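Local coordinates for uncharacterized protein (Thermus thermophilus HB8, PDB 6SCE) that probably acts as a CRISPR-associated DNA nuclease of type III defence, switched on when cyclic oligoadenylate binds to its CARF domain, at residues C8-D13 against A52-L57; F36-A41 against K48-F53. All coordinates share one frame; numbering follows the deposited sequence.

Contact 1: C8-D13 against A52-L57. With nucleotides of chain B.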
loop_
_atom_site.group_PDB
_atom_site.type_symbol
_atom_site.label_atom_id
_atom_site.label_comp_id
_atom_site.label_asym_id
_atom_site.label_seq_id
_atom_site.Cartn_x
_atom_site.Cartn_y
_atom_site.Cartn_z
ATOM N N CYS A 8 -23.251 -4.202 6.937
ATOM C CA CYS A 8 -21.921 -4.453 6.353
ATOM C C CYS A 8 -21.210 -3.184 5.920
ATOM O O CYS A 8 -21.668 -2.462 5.040
ATOM C CB CYS A 8 -22.123 -5.382 5.167
ATOM S SG CYS A 8 -20.627 -6.047 4.389
ATOM N N LEU A 9 -20.042 -2.944 6.489
ATOM C CA LEU A 9 -19.162 -1.912 5.983
ATOM C C LEU A 9 -18.726 -2.324 4.579
ATOM O O LEU A 9 -18.385 -3.480 4.329
ATOM C CB LEU A 9 -17.946 -1.752 6.896
ATOM C CG LEU A 9 -18.152 -1.420 8.368
ATOM C CD1 LEU A 9 -16.790 -1.265 9.033
ATOM C CD2 LEU A 9 -18.981 -0.152 8.488
ATOM N N LEU A 10 -18.765 -1.387 3.649
ATOM C CA LEU A 10 -18.433 -1.670 2.260
ATOM C C LEU A 10 -17.382 -0.697 1.728
ATOM O O LEU A 10 -17.661 0.496 1.535
ATOM C CB LEU A 10 -19.699 -1.616 1.404
ATOM C CG LEU A 10 -19.536 -2.004 -0.056
ATOM C CD1 LEU A 10 -19.074 -3.461 -0.160
ATOM C CD2 LEU A 10 -20.832 -1.732 -0.822
ATOM N N GLY A 11 -16.175 -1.203 1.505
ATOM C CA GLY A 11 -15.100 -0.436 0.877
ATOM C C GLY A 11 -14.956 -0.770 -0.588
ATOM O O GLY A 11 -15.928 -1.131 -1.261
ATOM N N ASN A 12 -13.741 -0.640 -1.107
ATOM C CA ASN A 12 -13.514 -0.860 -2.504
ATOM C C ASN A 12 -13.869 -2.261 -2.974
ATOM O O ASN A 12 -14.437 -2.436 -4.055
ATOM C CB ASN A 12 -12.045 -0.586 -2.882
ATOM C CG ASN A 12 -11.723 0.886 -2.890
ATOM O OD1 ASN A 12 -12.616 1.723 -3.086
ATOM N ND2 ASN A 12 -10.472 1.216 -2.595
ATOM N N ASP A 13 -13.443 -3.264 -2.230
ATOM C CA ASP A 13 -13.578 -4.621 -2.701
ATOM C C ASP A 13 -14.878 -5.309 -2.232
ATOM O O ASP A 13 -15.121 -5.415 -1.049
ATOM C CB ASP A 13 -12.384 -5.478 -2.299
ATOM C CG ASP A 13 -12.145 -6.566 -3.304
ATOM O OD1 ASP A 13 -12.979 -7.488 -3.369
ATOM O OD2 ASP A 13 -11.153 -6.450 -4.061
ATOM N N ALA A 52 -21.380 -4.725 -9.941
ATOM C CA ALA A 52 -21.467 -6.164 -10.177
ATOM C C ALA A 52 -21.919 -6.920 -8.914
ATOM O O ALA A 52 -22.700 -7.867 -8.972
ATOM C CB ALA A 52 -20.149 -6.685 -10.688
ATOM N N PHE A 53 -21.454 -6.473 -7.758
ATOM C CA PHE A 53 -21.855 -7.045 -6.510
ATOM C C PHE A 53 -23.360 -6.805 -6.280
ATOM O O PHE A 53 -24.097 -7.726 -5.906
ATOM C CB PHE A 53 -21.020 -6.436 -5.385
ATOM C CG PHE A 53 -21.441 -6.830 -3.997
ATOM C CD1 PHE A 53 -21.628 -8.154 -3.651
ATOM C CD2 PHE A 53 -21.605 -5.859 -3.014
ATOM C CE1 PHE A 53 -22.011 -8.510 -2.368
ATOM C CE2 PHE A 53 -21.922 -6.217 -1.723
ATOM C CZ PHE A 53 -22.136 -7.546 -1.394
ATOM N N PHE A 54 -23.812 -5.594 -6.528
ATOM C CA PHE A 54 -25.225 -5.271 -6.370
ATOM C C PHE A 54 -26.130 -6.053 -7.345
ATOM O O PHE A 54 -27.205 -6.492 -6.960
ATOM C CB PHE A 54 -25.476 -3.767 -6.502
ATOM C CG PHE A 54 -24.910 -2.946 -5.367
ATOM C CD1 PHE A 54 -24.586 -3.526 -4.147
ATOM C CD2 PHE A 54 -24.715 -1.571 -5.519
ATOM C CE1 PHE A 54 -24.072 -2.765 -3.102
ATOM C CE2 PHE A 54 -24.203 -0.827 -4.469
ATOM C CZ PHE A 54 -23.889 -1.428 -3.268
ATOM N N ARG A 55 -25.633 -6.302 -8.541
ATOM C CA ARG A 55 -26.299 -7.197 -9.492
ATOM C C ARG A 55 -26.425 -8.621 -8.961
ATOM O O ARG A 55 -27.471 -9.245 -9.085
ATOM C CB ARG A 55 -25.557 -7.166 -10.845
ATOM C CG ARG A 55 -26.109 -8.086 -11.911
ATOM C CD ARG A 55 -25.202 -8.089 -13.139
ATOM N NE ARG A 55 -25.588 -9.117 -14.113
ATOM C CZ ARG A 55 -25.012 -9.294 -15.303
ATOM N NH1 ARG A 55 -25.450 -10.254 -16.106
ATOM N NH2 ARG A 55 -23.995 -8.527 -15.690
ATOM N N LEU A 56 -25.366 -9.140 -8.356
ATOM C CA LEU A 56 -25.415 -10.422 -7.720
ATOM C C LEU A 56 -26.421 -10.435 -6.571
ATOM O O LEU A 56 -27.239 -11.365 -6.468
ATOM C CB LEU A 56 -24.022 -10.812 -7.224
ATOM C CG LEU A 56 -23.878 -12.075 -6.409
ATOM C CD1 LEU A 56 -24.394 -13.288 -7.162
ATOM C CD2 LEU A 56 -22.416 -12.282 -6.037
ATOM N N LEU A 57 -26.400 -9.415 -5.712
ATOM C CA LEU A 57 -27.403 -9.370 -4.657
ATOM C C LEU A 57 -28.808 -9.432 -5.241
ATOM O O LEU A 57 -29.645 -10.171 -4.746
ATOM C CB LEU A 57 -27.277 -8.119 -3.799
ATOM C CG LEU A 57 -25.953 -8.036 -3.047
ATOM C CD1 LEU A 57 -25.936 -6.760 -2.240
ATOM C CD2 LEU A 57 -25.770 -9.241 -2.146
ATOM P P A B 2 -11.982 -2.883 1.374
ATOM O OP1 A B 2 -11.660 -2.829 -0.085
ATOM O OP2 A B 2 -13.393 -3.041 1.875
ATOM O "O5'" A B 2 -11.118 -4.084 1.996
ATOM C "C5'" A B 2 -11.415 -4.517 3.345
ATOM C "C4'" A B 2 -10.527 -5.683 3.700
ATOM O "O4'" A B 2 -10.896 -6.814 2.865
ATOM C "C3'" A B 2 -9.032 -5.469 3.504
ATOM O "O3'" A B 2 -8.283 -6.037 4.576
ATOM C "C2'" A B 2 -8.737 -6.238 2.219
ATOM O "O2'" A B 2 -7.417 -6.735 2.180
ATOM C "C1'" A B 2 -9.734 -7.384 2.325
ATOM N N9 A B 2 -10.041 -8.047 1.073
ATOM C C8 A B 2 -9.870 -7.557 -0.202
ATOM N N7 A B 2 -10.186 -8.433 -1.122
ATOM C C5 A B 2 -10.566 -9.567 -0.420
ATOM C C6 A B 2 -10.996 -10.843 -0.833
ATOM N N6 A B 2 -11.044 -11.232 -2.106
ATOM N N1 A B 2 -11.339 -11.725 0.136
ATOM C C2 A B 2 -11.187 -11.355 1.415
ATOM N N3 A B 2 -10.780 -10.191 1.923
ATOM C C4 A B 2 -10.476 -9.335 0.937
ATOM P P A B 1 -7.428 0.585 5.916
ATOM O OP1 A B 1 -7.882 1.095 7.249
ATOM O OP2 A B 1 -6.590 -0.676 5.912
ATOM O "O5'" A B 1 -8.745 0.390 5.036
ATOM C "C5'" A B 1 -8.781 -0.516 3.937
ATOM C "C4'" A B 1 -9.794 -0.006 2.941
ATOM O "O4'" A B 1 -9.258 1.163 2.266
ATOM C "C3'" A B 1 -10.149 -1.027 1.855
ATOM O "O3'" A B 1 -11.396 -1.636 2.210
ATOM C "C2'" A B 1 -10.206 -0.167 0.584
ATOM O "O2'" A B 1 -11.492 0.381 0.390
ATOM C "C1'" A B 1 -9.187 0.926 0.879
ATOM N N9 A B 1 -7.804 0.581 0.544
ATOM C C8 A B 1 -6.710 0.772 1.341
ATOM N N7 A B 1 -5.603 0.377 0.765
ATOM C C5 A B 1 -5.991 -0.075 -0.485
ATOM C C6 A B 1 -5.267 -0.620 -1.563
ATOM N N6 A B 1 -3.951 -0.813 -1.535
ATOM N N1 A B 1 -5.963 -0.967 -2.673
ATOM C C2 A B 1 -7.291 -0.779 -2.673
ATOM N N3 A B 1 -8.074 -0.289 -1.712
ATOM C C4 A B 1 -7.353 0.046 -0.630
#

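Contact 2: F36-A41 against K48-F53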
loop_
_atom_site.group_PDB
_atom_site.type_symbol
_atom_site.label_atom_id
_atom_site.label_comp_id
_atom_site.label_asym_id
_atom_site.label_seq_id
_atom_site.Cartn_x
_atom_site.Cartn_y
_atom_site.Cartn_z
ATOM N N PHE A 36 -25.630 -1.629 3.494
ATOM C CA PHE A 36 -24.224 -1.369 3.289
ATOM C C PHE A 36 -23.867 0.054 3.685
ATOM O O PHE A 36 -24.441 0.998 3.180
ATOM C CB PHE A 36 -23.858 -1.608 1.853
ATOM C CG PHE A 36 -24.018 -3.039 1.466
ATOM C CD1 PHE A 36 -23.125 -3.986 1.930
ATOM C CD2 PHE A 36 -25.121 -3.450 0.750
ATOM C CE1 PHE A 36 -23.290 -5.337 1.617
ATOM C CE2 PHE A 36 -25.304 -4.790 0.440
ATOM C CZ PHE A 36 -24.402 -5.739 0.878
ATOM N N TYR A 37 -22.900 0.174 4.563
ATOM C CA TYR A 37 -22.373 1.486 4.963
ATOM C C TYR A 37 -21.145 1.706 4.117
ATOM O O TYR A 37 -20.037 1.197 4.398
ATOM C CB TYR A 37 -22.115 1.488 6.464
ATOM C CG TYR A 37 -23.345 1.126 7.248
ATOM C CD1 TYR A 37 -24.324 2.078 7.556
ATOM C CD2 TYR A 37 -23.567 -0.184 7.658
ATOM C CE1 TYR A 37 -25.469 1.720 8.267
ATOM C CE2 TYR A 37 -24.696 -0.533 8.361
ATOM C CZ TYR A 37 -25.642 0.410 8.647
ATOM O OH TYR A 37 -26.742 0.010 9.306
ATOM N N SER A 38 -21.363 2.391 3.010
ATOM C CA SER A 38 -20.412 2.379 1.955
ATOM C C SER A 38 -19.556 3.629 1.958
ATOM O O SER A 38 -20.004 4.759 2.311
ATOM C CB SER A 38 -21.110 2.179 0.624
ATOM O OG SER A 38 -21.703 3.370 0.227
ATOM N N PHE A 39 -18.316 3.388 1.576
ATOM C CA PHE A 39 -17.361 4.430 1.278
ATOM C C PHE A 39 -17.311 4.630 -0.215
ATOM O O PHE A 39 -17.466 3.675 -0.961
ATOM C CB PHE A 39 -15.976 4.001 1.762
ATOM C CG PHE A 39 -15.943 3.711 3.220
ATOM C CD1 PHE A 39 -16.261 2.454 3.693
ATOM C CD2 PHE A 39 -15.683 4.734 4.135
ATOM C CE1 PHE A 39 -16.273 2.182 5.057
ATOM C CE2 PHE A 39 -15.687 4.469 5.504
ATOM C CZ PHE A 39 -15.962 3.184 5.964
ATOM N N PRO A 40 -17.009 5.865 -0.669
ATOM C CA PRO A 40 -16.876 6.089 -2.103
ATOM C C PRO A 40 -15.804 5.216 -2.698
ATOM O O PRO A 40 -14.732 5.080 -2.108
ATOM C CB PRO A 40 -16.510 7.591 -2.189
ATOM C CG PRO A 40 -17.142 8.172 -0.954
ATOM C CD PRO A 40 -16.833 7.119 0.095
ATOM N N ALA A 41 -16.099 4.576 -3.822
ATOM C CA ALA A 41 -15.109 3.771 -4.523
ATOM C C ALA A 41 -13.916 4.610 -4.934
ATOM O O ALA A 41 -14.088 5.714 -5.405
ATOM C CB ALA A 41 -15.731 3.107 -5.742
ATOM N N LYS A 48 -17.335 -0.193 -10.738
ATOM C CA LYS A 48 -17.922 -1.251 -11.560
ATOM C C LYS A 48 -18.038 -2.585 -10.824
ATOM O O LYS A 48 -19.023 -3.300 -10.975
ATOM C CB LYS A 48 -17.124 -1.412 -12.859
ATOM C CG LYS A 48 -17.351 -0.270 -13.848
ATOM C CD LYS A 48 -16.305 -0.289 -14.955
ATOM C CE LYS A 48 -16.681 0.677 -16.075
ATOM N NZ LYS A 48 -15.652 0.655 -17.154
ATOM N N LYS A 49 -17.043 -2.916 -10.016
ATOM C CA LYS A 49 -17.094 -4.134 -9.220
ATOM C C LYS A 49 -18.202 -4.077 -8.178
ATOM O O LYS A 49 -18.867 -5.095 -7.914
ATOM C CB LYS A 49 -15.735 -4.388 -8.560
ATOM C CG LYS A 49 -14.621 -4.711 -9.555
ATOM C CD LYS A 49 -13.281 -4.919 -8.855
ATOM C CE LYS A 49 -12.173 -5.295 -9.827
ATOM N NZ LYS A 49 -10.836 -5.292 -9.160
ATOM N N ARG A 50 -18.422 -2.883 -7.609
ATOM C CA ARG A 50 -19.475 -2.702 -6.672
ATOM C C ARG A 50 -20.842 -2.877 -7.353
ATOM O O ARG A 50 -21.731 -3.494 -6.770
ATOM C CB ARG A 50 -19.386 -1.337 -5.974
ATOM C CG ARG A 50 -20.457 -1.137 -4.925
ATOM C CD ARG A 50 -20.286 0.177 -4.193
ATOM N NE ARG A 50 -19.055 0.191 -3.406
ATOM C CZ ARG A 50 -18.592 1.237 -2.732
ATOM N NH1 ARG A 50 -19.229 2.402 -2.754
ATOM N NH2 ARG A 50 -17.456 1.129 -2.077
ATOM N N GLN A 51 -21.007 -2.340 -8.563
ATOM C CA GLN A 51 -22.264 -2.544 -9.296
ATOM C C GLN A 51 -22.461 -4.008 -9.644
ATOM O O GLN A 51 -23.583 -4.483 -9.608
ATOM C CB GLN A 51 -22.383 -1.631 -10.534
ATOM C CG GLN A 51 -22.498 -0.161 -10.150
ATOM C CD GLN A 51 -23.594 0.106 -9.109
ATOM O OE1 GLN A 51 -24.721 -0.370 -9.250
ATOM N NE2 GLN A 51 -23.254 0.840 -8.042
ATOM N N ALA A 52 -21.380 -4.725 -9.941
ATOM C CA ALA A 52 -21.467 -6.164 -10.177
ATOM C C ALA A 52 -21.919 -6.920 -8.914
ATOM O O ALA A 52 -22.700 -7.867 -8.972
ATOM C CB ALA A 52 -20.149 -6.685 -10.688
ATOM N N PHE A 53 -21.454 -6.473 -7.758
ATOM C CA PHE A 53 -21.855 -7.045 -6.510
ATOM C C PHE A 53 -23.360 -6.805 -6.280
ATOM O O PHE A 53 -24.097 -7.726 -5.906
ATOM C CB PHE A 53 -21.020 -6.436 -5.385
ATOM C CG PHE A 53 -21.441 -6.830 -3.997
ATOM C CD1 PHE A 53 -21.628 -8.154 -3.651
ATOM C CD2 PHE A 53 -21.605 -5.859 -3.014
ATOM C CE1 PHE A 53 -22.011 -8.510 -2.368
ATOM C CE2 PHE A 53 -21.922 -6.217 -1.723
ATOM C CZ PHE A 53 -22.136 -7.546 -1.394
#

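Contact 1: C8-D13 against A52-L57
L10, the last residue of strand 5-10, carries the apolar contact with helix 44-59 by dividing its two methyl groups between two phenylalanines. CG stands anti to the backbone N (chi1 -175°), which spreads the branches toward the helix. L10 CD2 meets the end of the F54 ring, 3.9 Å from F54 CZ. L10 CD1 lies 4.3 Å from F53 CE2. Both methyls approach the rings obliquely. L57 CD1 packs over one face of the F53 ring, offset toward its rim, and Y64 stacks on F54.

Polar interactions lie past the strand end, where G11-D13 hold the adenylate ligand of chain B. The N12 backbone N donates an almost straight bond to O2' of A1 of chain B (2.9 Å, 169°), while its side-chain ND2 reaches N3 of the same nucleotide at 3.0 Å. D13 N binds OP1 of the A2 phosphate of chain B at 2.8 Å. G11 CA is 3.3 Å from OP2 of that phosphate. W42 N bonds to N12 OD1, which fixes the amide with ND2 turned to the base. A leucine in place of N12 would probably leave adenine N3 and W42 N without these partners.

L10 thus packs apolarly, while just beyond it two backbone N-H groups take ribose and phosphate and the N12 amide takes adenine N3, consistent with the ligand site of a Rossmann-like CARF domain.

Contact 2: F36-A41 against K48-F53
F39 O is gripped by both terminal nitrogens of R50, NH1 and NH2, each 2.8 Å from the oxygen. The carbonyl meets the guanidinium end-on and in its plane, yet both bonds are bent, with N-H...O angles of 142° and 145°. NH2 lies nearly in line with the F39 carbonyl bond, whereas NH1 is tilted out of the carbonyl plane. R50 leaves the helix extended and bends at chi3 (-66°), which turns its flat end to the loop. S38 CB covers one face of the R50 guanidinium, 3.9 Å from R50 NH1, while S38 OG bonds to E66. R50 NH2 also bonds to G11 O, so one arginine ties together two loops that follow adjacent strands.

Farther along the helix, F36 and F53 form an offset edge-to-face pair, the edge of F53 directed at the face of F36. Their centroids are 5.3 Å apart, and F53 CE2 comes within 3.6 Å of F36 CZ.

Strand 33-38, helix 44-59 and strand 64-67 make a beta-alpha-beta unit, and these contacts join its helix to its first strand and to the loop just beyond. That strand runs between 5-10 and 64-67, with F36 touching C8 and L10 on one neighbour and Y64 on the other.

Overall arrangement
The centres of contacts 1 and 2 lie only 5 Å apart, and both use helix 44-59, sharing A52 and F53. Along the chain, segment 8-13 comes first, then 36-41, and both end on the helix, contact 2 nearer its start. Strands 5-10 and 33-38 are parallel neighbours in the seven-stranded mixed sheet of the N-terminal domain, paired through backbone bonds such as Y37 N to C8 O; helix 44-59 packs against both. Segment 8-13 touches the bound nucleotides directly, while contact 2 stays about 6 Å from them at its nearest atom. Through its bond to G11 O, R50 probably acts as a second-shell residue of the cyclic oligoadenylate site at the strand ends.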